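PDB 2P8T: uncharacterized protein from Pyrococcus horikoshii, which is of unknown function but may bind ATP and act as an aminoacyl-tRNA ligase. Local coordinates for residues E189-P193 against E194-V198. Sequence-based numbering, arbitrary orientation.
Sequences EEITP and EILEV
Thr192 starts the short C-terminal helix 193-196 as an N-cap: its hydroxyl OG1 accepts a hydrogen bond from Glu194 N at 3.2 Å (N-H...O 155°). The torsion explains the fit, for with OG1 opposite the backbone N across CA and CB (chi1 174°) the oxygen swings to the carbonyl side, next to the first turn. The same rotation sets the methyl CG2 against Ile195, whose side chain crosses that of Thr192 at about a right angle; CG2 to Ile195 CG1 is 3.5 Å, closer than carbons usually pack. From the preceding loop Ile191 brings its CG2 obliquely to Ile195, 4.0 Å from that residue's CB. This is the tight side of the turn, where the two buried isoleucines meet and Ile195 packs on helices 17-26 and 71-81, touching Leu21 and Ile76 among others, the first of these helices in a region probably related to helix-turn-helix domains. The backbone bonds close the turn: Thr192 O accepts Ile195 N at 3.1 Å and Leu196 N only weakly, whereas Pro193 O takes Glu197 N at 2.8 Å. The solvent side is looser: Pro193, Leu196 and Glu197 are exposed, and the partly exposed Glu194 passes obliquely by the hydroxyl, its CG 3.5 Å from Thr192 OG1, before its end leads away. Leu196 CD2 comes no nearer than 4.4 Å to Ile191 CG2. A valine in place of Thr192 would probably leave Glu194 N without its side-chain acceptor and fray the first turn. The chemistry thus divides the labour within one residue: a hydroxyl pays for an amide that the helix start cannot satisfy, a methyl joins the apolar side, and proline, which has no N-H to offer, fits the first helical position.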
loop_
_atom_site.group_PDB
_atom_site.type_symbol
_atom_site.label_atom_id
_atom_site.label_comp_id
_atom_site.label_asym_id
_atom_site.label_seq_id
_atom_site.Cartn_x
_atom_site.Cartn_y
_atom_site.Cartn_z
ATOM N N GLU A 189 -1.182 8.023 -12.511
ATOM C CA GLU A 189 -0.864 8.055 -13.938
ATOM C C GLU A 189 0.127 6.961 -14.342
ATOM O O GLU A 189 0.317 6.697 -15.529
ATOM C CB GLU A 189 -0.347 9.448 -14.337
ATOM C CG GLU A 189 -1.379 10.589 -14.084
ATOM C CD GLU A 189 -0.828 11.985 -14.366
ATOM O OE1 GLU A 189 -0.787 12.379 -15.553
ATOM O OE2 GLU A 189 -0.461 12.696 -13.405
ATOM N N GLU A 190 0.765 6.326 -13.362
ATOM C CA GLU A 190 1.798 5.343 -13.659
ATOM C C GLU A 190 1.347 3.903 -13.455
ATOM O O GLU A 190 2.066 2.978 -13.831
ATOM C CB GLU A 190 3.068 5.620 -12.839
ATOM C CG GLU A 190 3.553 7.091 -12.858
ATOM C CD GLU A 190 3.795 7.636 -14.243
ATOM O OE1 GLU A 190 4.435 6.926 -15.056
ATOM O OE2 GLU A 190 3.351 8.784 -14.513
ATOM N N ILE A 191 0.181 3.718 -12.836
ATOM C CA ILE A 191 -0.389 2.393 -12.594
ATOM C C ILE A 191 -0.708 1.746 -13.946
ATOM O O ILE A 191 -1.357 2.376 -14.780
ATOM C CB ILE A 191 -1.701 2.467 -11.753
ATOM C CG1 ILE A 191 -1.480 3.140 -10.377
ATOM C CG2 ILE A 191 -2.323 1.083 -11.584
ATOM C CD1 ILE A 191 -0.528 2.398 -9.436
ATOM N N THR A 192 -0.238 0.515 -14.151
ATOM C CA THR A 192 -0.387 -0.204 -15.439
ATOM C C THR A 192 -1.859 -0.417 -15.808
ATOM O O THR A 192 -2.686 -0.669 -14.921
ATOM C CB THR A 192 0.374 -1.578 -15.447
ATOM O OG1 THR A 192 0.083 -2.303 -16.657
ATOM C CG2 THR A 192 -0.048 -2.439 -14.292
ATOM N N PRO A 193 -2.194 -0.317 -17.112
ATOM C CA PRO A 193 -3.565 -0.641 -17.536
ATOM C C PRO A 193 -4.006 -2.062 -17.172
ATOM O O PRO A 193 -5.199 -2.301 -16.982
ATOM C CB PRO A 193 -3.519 -0.482 -19.055
ATOM C CG PRO A 193 -2.345 0.439 -19.312
ATOM C CD PRO A 193 -1.349 0.100 -18.247
ATOM N N GLU A 194 -3.051 -2.991 -17.075
ATOM C CA GLU A 194 -3.353 -4.370 -16.732
ATOM C C GLU A 194 -4.011 -4.473 -15.362
ATOM O O GLU A 194 -4.816 -5.361 -15.132
ATOM C CB GLU A 194 -2.092 -5.243 -16.787
ATOM C CG GLU A 194 -1.360 -5.170 -18.122
ATOM C CD GLU A 194 -0.492 -6.390 -18.412
ATOM O OE1 GLU A 194 0.068 -6.986 -17.469
ATOM O OE2 GLU A 194 -0.369 -6.756 -19.605
ATOM N N ILE A 195 -3.657 -3.562 -14.454
ATOM C CA ILE A 195 -4.293 -3.495 -13.141
ATOM C C ILE A 195 -5.674 -2.844 -13.246
ATOM O O ILE A 195 -6.654 -3.338 -12.686
ATOM C CB ILE A 195 -3.415 -2.729 -12.121
ATOM C CG1 ILE A 195 -2.172 -3.555 -11.761
ATOM C CG2 ILE A 195 -4.213 -2.376 -10.836
ATOM C CD1 ILE A 195 -1.189 -2.833 -10.829
ATOM N N LEU A 196 -5.740 -1.728 -13.954
ATOM C CA LEU A 196 -7.011 -1.024 -14.165
ATOM C C LEU A 196 -8.049 -1.929 -14.833
ATOM O O LEU A 196 -9.248 -1.794 -14.569
ATOM C CB LEU A 196 -6.788 0.231 -15.008
ATOM C CG LEU A 196 -5.833 1.298 -14.454
ATOM C CD1 LEU A 196 -5.605 2.416 -15.487
ATOM C CD2 LEU A 196 -6.342 1.868 -13.123
ATOM N N GLU A 197 -7.589 -2.865 -15.673
ATOM C CA GLU A 197 -8.479 -3.837 -16.340
ATOM C C GLU A 197 -9.278 -4.715 -15.362
ATOM O O GLU A 197 -10.316 -5.277 -15.715
ATOM C CB GLU A 197 -7.670 -4.735 -17.289
ATOM C CG GLU A 197 -8.457 -5.234 -18.499
ATOM C CD GLU A 197 -7.633 -6.045 -19.500
ATOM O OE1 GLU A 197 -6.403 -6.256 -19.295
ATOM O OE2 GLU A 197 -8.237 -6.472 -20.515
ATOM N N VAL A 198 -8.789 -4.846 -14.135
ATOM C CA VAL A 198 -9.427 -5.724 -13.159
ATOM C C VAL A 198 -10.715 -5.097 -12.574
ATOM O O VAL A 198 -11.624 -5.797 -12.110
ATOM C CB VAL A 198 -8.424 -6.146 -12.048
ATOM C CG1 VAL A 198 -9.059 -7.170 -11.093
ATOM C CG2 VAL A 198 -7.119 -6.694 -12.668
#